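Local coordinates for galacto-N-biose/lacto-N-biose I transporter substrate-binding protein (Bifidobacterium longum, PDB 2Z8F) that binds galacto-N-biose, lacto-N-biose and lacto-N-tetraose, probably delivering such sugars to its ABC transporter for uptake, at residues Ile47-Thr52 against Met305-Trp310; Lys64-Val69 against Phe89-Leu94; Gln99-Tyr104 against Gly111-Val116; Val133-Lys138 against Pro255-Ser260; Val271-Asp276 against Lys352-Asn357. All coordinates share one frame; numbering follows the deposited sequence.

Contact 1: Ile47-Thr52 against Met305-Trp310; sequences IQVKAT and MEFLDW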
# COMPACT_ATOMS: atom_id res chain seq x y z
N ILE A 47 -9.60 -9.16 28.42
CA ILE A 47 -9.34 -9.46 27.01
C ILE A 47 -7.84 -9.33 26.76
O ILE A 47 -7.31 -8.23 26.58
CB ILE A 47 -10.09 -8.47 26.06
CG1 ILE A 47 -11.60 -8.48 26.31
CG2 ILE A 47 -9.76 -8.83 24.58
CD1 ILE A 47 -12.31 -7.20 25.82
N GLN A 48 -7.14 -10.47 26.79
CA GLN A 48 -5.69 -10.48 26.63
C GLN A 48 -5.34 -10.77 25.19
O GLN A 48 -5.87 -11.70 24.60
CB GLN A 48 -5.09 -11.53 27.57
CG GLN A 48 -5.17 -11.13 29.04
CD GLN A 48 -4.23 -10.00 29.37
OE1 GLN A 48 -3.00 -10.19 29.46
NE2 GLN A 48 -4.78 -8.80 29.55
N VAL A 49 -4.44 -9.96 24.63
CA VAL A 49 -4.08 -10.04 23.23
C VAL A 49 -2.62 -10.43 23.02
O VAL A 49 -1.72 -9.80 23.58
CB VAL A 49 -4.37 -8.71 22.54
CG1 VAL A 49 -4.01 -8.78 21.03
CG2 VAL A 49 -5.85 -8.36 22.73
N LYS A 50 -2.41 -11.45 22.19
CA LYS A 50 -1.07 -11.86 21.78
C LYS A 50 -0.87 -11.44 20.32
O LYS A 50 -1.50 -12.00 19.41
CB LYS A 50 -0.91 -13.38 21.96
CG LYS A 50 0.47 -13.92 21.62
CD LYS A 50 0.66 -15.35 22.19
CE LYS A 50 -0.35 -16.36 21.63
NZ LYS A 50 -0.11 -17.76 22.13
N ALA A 51 0.00 -10.46 20.14
CA ALA A 51 0.32 -9.89 18.83
C ALA A 51 1.64 -10.48 18.34
O ALA A 51 2.65 -10.51 19.08
CB ALA A 51 0.41 -8.37 18.89
N THR A 52 1.63 -10.96 17.10
CA THR A 52 2.85 -11.48 16.48
C THR A 52 3.03 -10.90 15.08
O THR A 52 2.05 -10.67 14.38
CB THR A 52 2.85 -13.02 16.42
OG1 THR A 52 1.68 -13.48 15.74
CG2 THR A 52 2.86 -13.64 17.82
N MET A 305 -13.01 -7.29 17.97
CA MET A 305 -13.32 -5.99 17.39
C MET A 305 -13.21 -4.84 18.39
O MET A 305 -12.79 -3.73 18.04
CB MET A 305 -14.72 -6.05 16.77
CG MET A 305 -14.76 -6.96 15.53
SD MET A 305 -14.05 -6.14 14.09
CE MET A 305 -15.41 -5.05 13.57
N GLU A 306 -13.52 -5.13 19.65
CA GLU A 306 -13.34 -4.16 20.73
C GLU A 306 -11.87 -3.71 20.83
O GLU A 306 -11.54 -2.51 20.82
CB GLU A 306 -13.79 -4.79 22.05
CG GLU A 306 -13.45 -3.96 23.29
CD GLU A 306 -14.29 -2.69 23.48
OE1 GLU A 306 -15.05 -2.27 22.57
OE2 GLU A 306 -14.15 -2.10 24.56
N PHE A 307 -10.99 -4.70 20.91
CA PHE A 307 -9.56 -4.43 20.89
C PHE A 307 -9.13 -3.73 19.61
O PHE A 307 -8.40 -2.75 19.67
CB PHE A 307 -8.72 -5.72 21.11
CG PHE A 307 -7.32 -5.59 20.56
CD1 PHE A 307 -6.34 -4.89 21.27
CD2 PHE A 307 -6.98 -6.12 19.30
CE1 PHE A 307 -5.05 -4.71 20.76
CE2 PHE A 307 -5.69 -5.96 18.79
CZ PHE A 307 -4.71 -5.23 19.52
N LEU A 308 -9.61 -4.23 18.46
CA LEU A 308 -9.17 -3.68 17.18
C LEU A 308 -9.50 -2.20 17.04
O LEU A 308 -8.69 -1.42 16.54
CB LEU A 308 -9.81 -4.44 16.01
CG LEU A 308 -9.29 -4.01 14.63
CD1 LEU A 308 -7.72 -4.05 14.54
CD2 LEU A 308 -9.93 -4.96 13.63
N ASP A 309 -10.72 -1.81 17.46
CA ASP A 309 -11.09 -0.42 17.44
C ASP A 309 -10.13 0.42 18.27
O ASP A 309 -9.73 1.50 17.87
CB ASP A 309 -12.53 -0.22 17.90
CG ASP A 309 -12.86 1.22 18.11
OD1 ASP A 309 -13.09 1.92 17.08
OD2 ASP A 309 -12.87 1.67 19.28
N TRP A 310 -9.76 -0.08 19.46
CA TRP A 310 -8.79 0.64 20.26
C TRP A 310 -7.44 0.71 19.51
O TRP A 310 -6.86 1.80 19.36
CB TRP A 310 -8.60 -0.04 21.65
CG TRP A 310 -7.56 0.66 22.50
CD1 TRP A 310 -7.75 1.73 23.35
CD2 TRP A 310 -6.17 0.33 22.58
NE1 TRP A 310 -6.55 2.08 23.94
CE2 TRP A 310 -5.57 1.24 23.49
CE3 TRP A 310 -5.36 -0.64 21.96
CZ2 TRP A 310 -4.19 1.19 23.80
CZ3 TRP A 310 -4.02 -0.67 22.25
CH2 TRP A 310 -3.45 0.23 23.17
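One face of the Phe307 ring lies against the isopropyl group of Val49, while Trp40 of helix 33-43 meets the same phenyl ring edge-to-face. This is the helix-on-sheet packing of an α/β lobe of a periplasmic-binding-protein fold: helix 301-311 lies against strand 47-53, an outermost strand of the six-stranded mixed sheet. Both methyls of Val49 reach the ring. CG2 stands 3.7 Å above the plane of the Phe307 ring, displaced toward the rim, and makes a CH-pi contact 21° off the ring normal. CG1 comes down farther along, 3.9 Å from Phe307 CZ. With CG anti to the backbone N (chi1 157°), Phe307 sends its ring out from the helix toward the strand. Val37 and Trp40 of helix 33-43 also touch Val49, making it part of a buried apolar cluster. An alanine in place of Val49 would probably leave this face of the phenyl ring without its methyl cover and open a gap between strand and helix. The carboxylate of Glu306 turns to helix 98-104, where OE1 is hydrogen-bonded to Tyr104 OH, and the aliphatic part of the glutamate meets the strand. There Ile47 CD1, the far end of its side chain, approaches Glu306 CG at 4.3 Å.

Contact 2: Lys64-Val69 against Phe89-Leu94; sequences KLETDV and FTKGLL
Lys91 NZ donates to Glu66 OE1 at 2.7 Å in a salt bridge, approaching on the syn side and 17° out of the carboxylate plane. A water reinforces the pair, donating to Glu66 OE2 at 2.6 Å and accepting from Lys91 NZ at 3.1 Å. Both chains are extended beyond CG and cross at about a right angle, with Lys91 CD 3.3 Å from Glu66 OE1. Next to the ion pair, Leu93 fits against helix 61-71: its CD1 lies 3.8 Å from Glu66 CA, its CD2 3.8 Å from Val69 CB. Gly92, at positive phi (73°), closes helix 85-90 in a Schellman motif, and the chain leaves the helix there, bringing Leu93 toward helix 61-71. An alanine at Glu66 would probably leave the Lys91 ammonium without its carboxylate mate and its chain freer to swing. The contact thus joins a charged, hydrated outer edge to a leucine-valine patch, tying a helix C-terminus to the neighbouring helix.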
# COMPACT_ATOMS: atom_id res chain seq x y z
N LYS A 64 -0.36 -18.19 4.30
CA LYS A 64 -0.30 -18.78 5.64
C LYS A 64 -1.67 -18.76 6.33
O LYS A 64 -2.06 -19.74 6.97
CB LYS A 64 0.76 -18.10 6.54
CG LYS A 64 0.85 -18.76 7.95
CD LYS A 64 1.84 -18.05 8.90
CE LYS A 64 1.70 -18.50 10.37
NZ LYS A 64 1.61 -20.00 10.52
N LEU A 65 -2.39 -17.65 6.20
CA LEU A 65 -3.73 -17.54 6.79
C LEU A 65 -4.66 -18.62 6.22
O LEU A 65 -5.43 -19.22 6.96
CB LEU A 65 -4.34 -16.15 6.54
CG LEU A 65 -3.69 -14.96 7.25
CD1 LEU A 65 -4.44 -13.69 6.91
CD2 LEU A 65 -3.72 -15.18 8.74
N GLU A 66 -4.56 -18.87 4.92
CA GLU A 66 -5.37 -19.90 4.28
C GLU A 66 -5.10 -21.28 4.87
O GLU A 66 -6.04 -22.00 5.23
CB GLU A 66 -5.14 -19.92 2.77
CG GLU A 66 -6.08 -20.89 2.07
CD GLU A 66 -6.08 -20.75 0.57
OE1 GLU A 66 -5.49 -19.79 0.03
OE2 GLU A 66 -6.69 -21.62 -0.08
N THR A 67 -3.82 -21.62 4.97
CA THR A 67 -3.35 -22.87 5.57
C THR A 67 -3.82 -23.01 7.01
O THR A 67 -4.35 -24.07 7.41
CB THR A 67 -1.80 -22.92 5.52
OG1 THR A 67 -1.37 -22.89 4.16
CG2 THR A 67 -1.28 -24.19 6.18
N ASP A 68 -3.64 -21.95 7.79
CA ASP A 68 -3.98 -21.96 9.21
C ASP A 68 -5.49 -22.01 9.48
O ASP A 68 -5.92 -22.68 10.42
CB ASP A 68 -3.33 -20.79 9.94
CG ASP A 68 -1.80 -20.92 10.04
OD1 ASP A 68 -1.23 -21.98 9.68
OD2 ASP A 68 -1.16 -19.96 10.48
N VAL A 69 -6.29 -21.32 8.68
CA VAL A 69 -7.75 -21.42 8.83
C VAL A 69 -8.20 -22.88 8.66
O VAL A 69 -8.95 -23.40 9.49
CB VAL A 69 -8.52 -20.48 7.85
CG1 VAL A 69 -10.00 -20.80 7.82
CG2 VAL A 69 -8.33 -19.02 8.26
N PHE A 89 -12.03 -13.32 1.32
CA PHE A 89 -13.47 -13.52 1.51
C PHE A 89 -13.94 -14.69 0.63
O PHE A 89 -14.60 -15.62 1.10
CB PHE A 89 -14.26 -12.26 1.14
CG PHE A 89 -15.72 -12.52 0.94
CD1 PHE A 89 -16.60 -12.52 2.02
CD2 PHE A 89 -16.21 -12.82 -0.33
CE1 PHE A 89 -17.96 -12.79 1.82
CE2 PHE A 89 -17.57 -13.08 -0.53
CZ PHE A 89 -18.44 -13.06 0.54
N THR A 90 -13.59 -14.61 -0.65
CA THR A 90 -14.01 -15.63 -1.63
C THR A 90 -13.50 -17.03 -1.27
O THR A 90 -14.18 -18.04 -1.52
CB THR A 90 -13.62 -15.20 -3.06
OG1 THR A 90 -14.16 -13.90 -3.31
CG2 THR A 90 -14.18 -16.17 -4.10
N LYS A 91 -12.33 -17.09 -0.64
CA LYS A 91 -11.78 -18.33 -0.12
C LYS A 91 -12.41 -18.80 1.21
O LYS A 91 -12.01 -19.84 1.75
CB LYS A 91 -10.26 -18.23 0.00
CG LYS A 91 -9.57 -18.14 -1.36
CD LYS A 91 -8.07 -18.21 -1.25
CE LYS A 91 -7.46 -18.64 -2.60
NZ LYS A 91 -6.01 -18.93 -2.45
N GLY A 92 -13.38 -18.03 1.72
CA GLY A 92 -14.14 -18.41 2.93
C GLY A 92 -13.34 -18.29 4.23
O GLY A 92 -13.62 -19.00 5.21
N LEU A 93 -12.37 -17.38 4.26
CA LEU A 93 -11.48 -17.25 5.42
C LEU A 93 -11.92 -16.23 6.48
O LEU A 93 -11.32 -16.14 7.55
CB LEU A 93 -10.05 -16.93 4.96
CG LEU A 93 -9.44 -17.82 3.87
CD1 LEU A 93 -8.05 -17.30 3.56
CD2 LEU A 93 -9.40 -19.30 4.32
N LEU A 94 -12.96 -15.46 6.17
CA LEU A 94 -13.39 -14.37 7.05
C LEU A 94 -14.67 -14.67 7.81
O LEU A 94 -15.44 -15.55 7.43
CB LEU A 94 -13.59 -13.08 6.23
CG LEU A 94 -12.41 -12.70 5.33
CD1 LEU A 94 -12.65 -11.37 4.66
CD2 LEU A 94 -11.10 -12.65 6.13
O HOH W 1 -5.66 -22.03 -2.44

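Contact 3: Gln99-Tyr104 against Gly111-Val116; sequences QYAEQY and GPYSLV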
# COMPACT_ATOMS: atom_id res chain seq x y z
N GLN A 99 -22.38 -6.62 12.86
CA GLN A 99 -23.04 -6.10 14.06
C GLN A 99 -22.05 -5.45 15.04
O GLN A 99 -22.45 -4.65 15.90
CB GLN A 99 -23.84 -7.19 14.76
CG GLN A 99 -23.04 -8.33 15.38
CD GLN A 99 -23.84 -9.08 16.44
OE1 GLN A 99 -24.64 -8.48 17.18
NE2 GLN A 99 -23.62 -10.39 16.53
N TYR A 100 -20.77 -5.80 14.90
CA TYR A 100 -19.72 -5.17 15.72
C TYR A 100 -19.09 -3.97 15.02
O TYR A 100 -18.97 -2.91 15.62
CB TYR A 100 -18.65 -6.18 16.13
CG TYR A 100 -19.25 -7.43 16.73
CD1 TYR A 100 -19.97 -7.38 17.93
CD2 TYR A 100 -19.11 -8.67 16.10
CE1 TYR A 100 -20.55 -8.51 18.47
CE2 TYR A 100 -19.69 -9.82 16.64
CZ TYR A 100 -20.38 -9.72 17.85
OH TYR A 100 -20.94 -10.84 18.39
N ALA A 101 -18.72 -4.13 13.74
CA ALA A 101 -18.20 -3.02 12.95
C ALA A 101 -19.07 -1.76 13.03
O ALA A 101 -18.55 -0.66 13.15
CB ALA A 101 -18.00 -3.44 11.47
N GLU A 102 -20.39 -1.94 12.96
CA GLU A 102 -21.36 -0.82 13.00
C GLU A 102 -21.16 0.08 14.21
O GLU A 102 -21.35 1.30 14.12
CB GLU A 102 -22.80 -1.35 13.05
CG GLU A 102 -23.39 -1.89 11.76
CD GLU A 102 -24.78 -2.52 11.97
OE1 GLU A 102 -25.12 -2.92 13.12
OE2 GLU A 102 -25.53 -2.64 10.97
N GLN A 103 -20.76 -0.51 15.33
CA GLN A 103 -20.58 0.24 16.56
C GLN A 103 -19.36 1.15 16.51
O GLN A 103 -19.34 2.16 17.21
CB GLN A 103 -20.54 -0.69 17.79
CG GLN A 103 -21.84 -1.46 18.03
CD GLN A 103 -23.06 -0.57 17.95
OE1 GLN A 103 -23.12 0.49 18.59
NE2 GLN A 103 -24.03 -0.98 17.15
N TYR A 104 -18.37 0.80 15.68
CA TYR A 104 -17.09 1.55 15.58
C TYR A 104 -16.95 2.38 14.31
O TYR A 104 -15.98 3.14 14.15
CB TYR A 104 -15.89 0.60 15.73
CG TYR A 104 -16.00 -0.25 16.97
CD1 TYR A 104 -15.89 0.31 18.26
CD2 TYR A 104 -16.24 -1.62 16.86
CE1 TYR A 104 -16.02 -0.49 19.39
CE2 TYR A 104 -16.36 -2.42 17.99
CZ TYR A 104 -16.25 -1.84 19.25
OH TYR A 104 -16.37 -2.63 20.36
N GLY A 111 -14.46 6.09 3.44
CA GLY A 111 -13.85 5.36 2.32
C GLY A 111 -13.23 4.06 2.81
O GLY A 111 -13.68 2.96 2.45
N PRO A 112 -12.17 4.17 3.64
CA PRO A 112 -11.59 2.97 4.23
C PRO A 112 -12.61 2.03 4.88
O PRO A 112 -12.50 0.81 4.74
CB PRO A 112 -10.60 3.54 5.25
CG PRO A 112 -10.16 4.80 4.68
CD PRO A 112 -11.42 5.37 4.00
N TYR A 113 -13.61 2.58 5.60
CA TYR A 113 -14.61 1.73 6.22
C TYR A 113 -15.37 0.88 5.17
O TYR A 113 -15.61 -0.30 5.36
CB TYR A 113 -15.57 2.56 7.09
CG TYR A 113 -16.54 1.68 7.84
CD1 TYR A 113 -16.16 1.03 9.03
CD2 TYR A 113 -17.82 1.43 7.34
CE1 TYR A 113 -17.06 0.21 9.72
CE2 TYR A 113 -18.72 0.59 8.02
CZ TYR A 113 -18.33 -0.00 9.20
OH TYR A 113 -19.22 -0.82 9.86
N SER A 114 -15.72 1.50 4.03
CA SER A 114 -16.38 0.76 2.95
C SER A 114 -15.53 -0.38 2.39
O SER A 114 -16.07 -1.34 1.87
CB SER A 114 -16.84 1.71 1.83
OG SER A 114 -15.74 2.15 1.04
N LEU A 115 -14.21 -0.28 2.54
CA LEU A 115 -13.29 -1.29 2.02
C LEU A 115 -13.14 -2.53 2.90
O LEU A 115 -12.46 -3.47 2.52
CB LEU A 115 -11.91 -0.69 1.74
CG LEU A 115 -11.90 0.55 0.83
CD1 LEU A 115 -10.47 1.03 0.62
CD2 LEU A 115 -12.57 0.29 -0.51
N VAL A 116 -13.78 -2.52 4.07
CA VAL A 116 -13.89 -3.75 4.85
C VAL A 116 -15.18 -4.51 4.60
O VAL A 116 -15.48 -5.50 5.25
CB VAL A 116 -13.63 -3.53 6.39
CG1 VAL A 116 -12.34 -2.80 6.58
CG2 VAL A 116 -14.79 -2.77 7.06
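Tyr113 reaches across to Ala101 from the short helix 110-114. Earlier in that helix, the Gly111 carbonyl O accepts a bond from Ser114 OG at 2.6 Å, in the carbonyl plane and on a lone pair (C=O...donor angle 136°), so the serine hydroxyl folds back onto its own helix. Pro112 turns to other neighbours, Tyr82, Thr129 and Pro126. Tyr113 then carries the contact: with CG anti to the backbone N (chi1 -175°), its phenol extends toward helix 98-104. The hydroxyl end does the touching, with Tyr113 OH 3.3 Å from Ala101 CB and 3.5 Å from Glu102 N. Farther back on the ring, Tyr113 CZ is 4.1 Å from Ala101 CB. Past Ser114 the helix gives way, and Val116 N bonds to Tyr113 O at 3.2 Å; Val116 also pairs through its backbone with Tyr123 of strand 121-126. Ala101 also touches Met305 of helix 301-311 and Ala122 of strand 121-126, and the two successive helices meet beside the mixed sheet. The small methyl of Ala101 lets the phenol oxygen come close to the backbone of helix 98-104.

Contact 4: Val133-Lys138 against Pro255-Ser260; sequences VYFYNK and PLFMTS
A helix laid against the three-stranded antiparallel sheet of the second lobe makes this contact, with one phenylalanine from each side. The rings of Phe135, on strand 132-137, and Phe257, on helix 254-261, form a T-shaped (edge-to-face) pair with centroids 5.2 Å apart and planes at 77°. Phe135 supplies the edge: its CD2 stands 3.8 Å above the plane of the Phe257 ring, offset toward the rim, and lies 3.8 Å from Phe257 CG. The neighbouring CE2 of Phe135 slips past the ring's root, 3.9 Å from Phe257 CB. The two side chains run by each other in opposite directions; CG anti to its own backbone nitrogen (chi1 -166°) carries the Phe257 ring out from the helix toward Phe135. In this two-lobed solute-binding fold, strand 132-137 lies between strands 246-250 and 269-273, and Phe135 reaches from it into an aromatic cluster. Phe342 meets Phe135 edge-to-face, and Trp269 does the same to Phe257. One residue before Phe257 on the helix, Leu256 belongs to the glycan pocket and touches a bound galactose. At the strand's end Asn137, the N-cap of helix 138-143, bonds through OD1 to Glu140 N.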
# COMPACT_ATOMS: atom_id res chain seq x y z
N VAL A 133 2.62 9.17 -3.60
CA VAL A 133 3.19 10.53 -3.60
C VAL A 133 4.58 10.50 -4.26
O VAL A 133 5.01 9.45 -4.77
CB VAL A 133 3.24 11.12 -2.15
CG1 VAL A 133 1.87 11.24 -1.58
CG2 VAL A 133 4.09 10.20 -1.21
N TYR A 134 5.27 11.64 -4.25
CA TYR A 134 6.58 11.75 -4.88
C TYR A 134 7.61 12.25 -3.87
O TYR A 134 7.43 13.31 -3.27
CB TYR A 134 6.50 12.72 -6.06
CG TYR A 134 7.79 12.79 -6.86
CD1 TYR A 134 8.28 11.68 -7.55
CD2 TYR A 134 8.50 13.98 -6.96
CE1 TYR A 134 9.47 11.76 -8.31
CE2 TYR A 134 9.69 14.07 -7.73
CZ TYR A 134 10.17 12.96 -8.39
OH TYR A 134 11.33 13.05 -9.13
N PHE A 135 8.63 11.44 -3.60
CA PHE A 135 9.72 11.85 -2.72
C PHE A 135 10.85 12.36 -3.61
O PHE A 135 11.20 11.71 -4.63
CB PHE A 135 10.32 10.65 -1.94
CG PHE A 135 9.41 10.00 -0.90
CD1 PHE A 135 8.18 10.55 -0.53
CD2 PHE A 135 9.85 8.85 -0.22
CE1 PHE A 135 7.38 9.93 0.42
CE2 PHE A 135 9.08 8.24 0.75
CZ PHE A 135 7.81 8.78 1.07
N TYR A 136 11.47 13.47 -3.23
CA TYR A 136 12.61 13.98 -4.02
C TYR A 136 13.58 14.77 -3.17
O TYR A 136 13.18 15.36 -2.15
CB TYR A 136 12.15 14.82 -5.24
CG TYR A 136 11.55 16.14 -4.83
CD1 TYR A 136 12.27 17.34 -4.96
CD2 TYR A 136 10.28 16.19 -4.26
CE1 TYR A 136 11.72 18.55 -4.54
CE2 TYR A 136 9.74 17.39 -3.85
CZ TYR A 136 10.46 18.56 -3.99
OH TYR A 136 9.87 19.72 -3.54
N ASN A 137 14.84 14.77 -3.58
CA ASN A 137 15.86 15.59 -2.91
C ASN A 137 15.93 16.96 -3.55
O ASN A 137 16.47 17.14 -4.64
CB ASN A 137 17.23 14.90 -2.91
CG ASN A 137 18.25 15.68 -2.10
OD1 ASN A 137 18.30 16.90 -2.21
ND2 ASN A 137 19.04 15.00 -1.29
N LYS A 138 15.36 17.94 -2.85
CA LYS A 138 15.21 19.29 -3.39
C LYS A 138 16.57 19.93 -3.68
O LYS A 138 16.72 20.65 -4.66
CB LYS A 138 14.38 20.16 -2.43
CG LYS A 138 14.18 21.58 -2.93
CD LYS A 138 12.94 22.23 -2.37
CE LYS A 138 12.71 23.58 -3.07
NZ LYS A 138 11.29 23.99 -3.01
N PRO A 255 9.06 6.23 6.78
CA PRO A 255 10.14 5.84 7.71
C PRO A 255 11.03 4.75 7.15
O PRO A 255 12.23 4.67 7.49
CB PRO A 255 9.38 5.32 8.92
CG PRO A 255 8.05 4.83 8.36
CD PRO A 255 7.72 5.82 7.27
N LEU A 256 10.47 3.90 6.29
CA LEU A 256 11.26 2.86 5.64
C LEU A 256 12.35 3.44 4.76
O LEU A 256 13.52 3.02 4.79
CB LEU A 256 10.33 1.96 4.83
CG LEU A 256 9.09 1.39 5.55
CD1 LEU A 256 8.32 0.47 4.58
CD2 LEU A 256 9.43 0.63 6.84
N PHE A 257 11.95 4.42 3.94
CA PHE A 257 12.83 5.15 3.07
C PHE A 257 13.92 5.87 3.87
O PHE A 257 15.10 5.85 3.47
CB PHE A 257 11.99 6.13 2.23
CG PHE A 257 12.72 6.72 1.05
CD1 PHE A 257 12.66 6.08 -0.20
CD2 PHE A 257 13.43 7.91 1.18
CE1 PHE A 257 13.34 6.64 -1.30
CE2 PHE A 257 14.11 8.47 0.10
CZ PHE A 257 14.06 7.84 -1.14
N MET A 258 13.53 6.47 4.99
CA MET A 258 14.46 7.19 5.87
C MET A 258 15.53 6.25 6.37
O MET A 258 16.71 6.54 6.24
CB MET A 258 13.73 7.78 7.06
CG MET A 258 13.01 9.07 6.72
SD MET A 258 11.90 9.60 8.02
CE MET A 258 13.06 9.57 9.41
N THR A 259 15.10 5.11 6.90
CA THR A 259 16.03 4.07 7.37
C THR A 259 16.93 3.58 6.24
O THR A 259 18.15 3.46 6.42
CB THR A 259 15.31 2.88 8.01
OG1 THR A 259 14.59 3.31 9.18
CG2 THR A 259 16.31 1.78 8.42
N SER A 260 16.35 3.34 5.06
CA SER A 260 17.10 2.84 3.90
C SER A 260 18.14 3.84 3.38
O SER A 260 19.15 3.44 2.80
CB SER A 260 16.14 2.45 2.75
OG SER A 260 15.46 1.24 3.04

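Contact 5: Val271-Asp276 against Lys352-Asn357; sequences VAQLGD and KTANNN
The flat amide of Gln273 rests by van der Waals contact against Thr353 and Ala354 of helix 347-356. Gln273 OE1 lies 3.3 Å from Ala354 CA and 3.4 Å from Ala354 CB. Toward Thr353 it is the nitrogen that is closest, with Gln273 NE2 3.8 Å from Thr353 CB, while Thr353 CG2 sits 3.9 Å from Gln273 CD. The Gln273 and Thr353 side chains cross at about a right angle. A bend at chi2 (-56°) of Gln273 folds its amide back against the helix. Strand 269-273 is an outer strand of the three-stranded antiparallel sheet, and this contact sets Gln273 on the last turn of the helix, whose Ala354 also packs on Val133 of the adjacent strand. Between the two segments the polar link is a water: it donates to Gln273 OE1 at 2.7 Å and accepts from Asn357 ND2 at 3.0 Å, bridging the two side chains. The other half of the amide is held by an earlier residue of that helix, Gln273 NE2 bonding to Glu350 OE1, so both ends of the group have partners that fix its rotation. Thr353 OG1 turns to its own helix, bonding to Lys349 O.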
# COMPACT_ATOMS: atom_id res chain seq x y z
N VAL A 271 8.40 15.93 0.15
CA VAL A 271 7.29 15.16 -0.41
C VAL A 271 6.48 16.11 -1.28
O VAL A 271 6.18 17.24 -0.87
CB VAL A 271 6.39 14.56 0.68
CG1 VAL A 271 5.17 13.86 0.09
CG2 VAL A 271 7.20 13.57 1.54
N ALA A 272 6.14 15.65 -2.48
CA ALA A 272 5.25 16.40 -3.39
C ALA A 272 4.10 15.47 -3.80
O ALA A 272 4.22 14.26 -3.77
CB ALA A 272 6.01 16.81 -4.62
N GLN A 273 2.97 16.06 -4.20
CA GLN A 273 1.93 15.29 -4.88
C GLN A 273 2.45 14.77 -6.22
O GLN A 273 3.33 15.39 -6.81
CB GLN A 273 0.72 16.19 -5.14
CG GLN A 273 0.09 16.77 -3.87
CD GLN A 273 -0.32 15.70 -2.87
OE1 GLN A 273 -1.05 14.76 -3.21
NE2 GLN A 273 0.15 15.83 -1.63
N LEU A 274 1.92 13.64 -6.68
CA LEU A 274 2.23 13.17 -8.02
C LEU A 274 1.90 14.24 -9.04
O LEU A 274 0.85 14.87 -8.95
CB LEU A 274 1.38 11.96 -8.35
CG LEU A 274 1.64 10.65 -7.63
CD1 LEU A 274 0.70 9.65 -8.27
CD2 LEU A 274 3.08 10.22 -7.83
N GLY A 275 2.78 14.40 -10.02
CA GLY A 275 2.50 15.24 -11.17
C GLY A 275 1.53 14.50 -12.07
O GLY A 275 1.12 13.37 -11.79
N ASP A 276 1.18 15.15 -13.18
CA ASP A 276 0.26 14.56 -14.13
C ASP A 276 1.05 13.69 -15.12
O ASP A 276 1.09 13.97 -16.33
CB ASP A 276 -0.54 15.66 -14.83
CG ASP A 276 -1.65 15.12 -15.68
OD1 ASP A 276 -2.04 13.96 -15.47
OD2 ASP A 276 -2.13 15.85 -16.57
N LYS A 352 -2.24 13.51 3.68
CA LYS A 352 -3.67 13.74 3.82
C LYS A 352 -4.25 14.31 2.54
O LYS A 352 -5.34 13.92 2.12
CB LYS A 352 -3.92 14.72 4.97
CG LYS A 352 -4.37 14.02 6.21
CD LYS A 352 -3.40 12.91 6.56
CE LYS A 352 -3.76 12.22 7.87
NZ LYS A 352 -5.11 11.61 7.88
N THR A 353 -3.52 15.24 1.93
CA THR A 353 -3.95 15.80 0.66
C THR A 353 -4.04 14.66 -0.37
O THR A 353 -5.02 14.54 -1.10
CB THR A 353 -2.99 16.92 0.21
OG1 THR A 353 -3.05 18.01 1.15
CG2 THR A 353 -3.37 17.43 -1.16
N ALA A 354 -3.02 13.82 -0.40
CA ALA A 354 -2.98 12.73 -1.38
C ALA A 354 -4.15 11.78 -1.17
O ALA A 354 -4.86 11.41 -2.12
CB ALA A 354 -1.64 11.98 -1.28
N ASN A 355 -4.37 11.38 0.08
CA ASN A 355 -5.49 10.52 0.42
C ASN A 355 -6.82 11.10 -0.08
O ASN A 355 -7.65 10.37 -0.64
CB ASN A 355 -5.57 10.34 1.93
CG ASN A 355 -6.69 9.45 2.34
OD1 ASN A 355 -7.76 9.93 2.76
ND2 ASN A 355 -6.50 8.15 2.19
N ASN A 356 -7.00 12.41 0.11
CA ASN A 356 -8.26 13.05 -0.27
C ASN A 356 -8.42 13.12 -1.78
O ASN A 356 -9.53 13.32 -2.28
CB ASN A 356 -8.35 14.45 0.37
CG ASN A 356 -8.42 14.40 1.90
OD1 ASN A 356 -8.27 15.43 2.57
ND2 ASN A 356 -8.63 13.21 2.45
N ASN A 357 -7.33 12.92 -2.52
CA ASN A 357 -7.33 12.99 -3.98
C ASN A 357 -7.10 11.61 -4.60
O ASN A 357 -6.76 11.50 -5.77
CB ASN A 357 -6.21 13.91 -4.47
CG ASN A 357 -6.56 15.37 -4.33
OD1 ASN A 357 -7.73 15.76 -4.39
ND2 ASN A 357 -5.53 16.20 -4.20
O HOH W 2 -2.96 14.89 -5.10

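How the contacts relate
From the N terminus, strand 47-53 opens contact 1, whose second segment, 305-310, begins 253 residues after the end of segment 47-52. Inside that long loop lie three others in series: contact 2, contact 3 and contact 4. Contact 5 crosses contact 1, since segment 271-276 falls inside the loop and segment 352-357 beyond it. Contacts 1 and 3 touch, helix 301-311 lying beside helix 98-104, where Asp309 and Met305 pack on Tyr104 and Ala101. Contacts 4 and 5 share the antiparallel sheet, where Tyr134 O and Ala272 N, 2.8 Å apart, are probably hydrogen-bonded. Contacts 2 and 4 lie on opposite sides of the chain's centre, about 35 Å apart between centres.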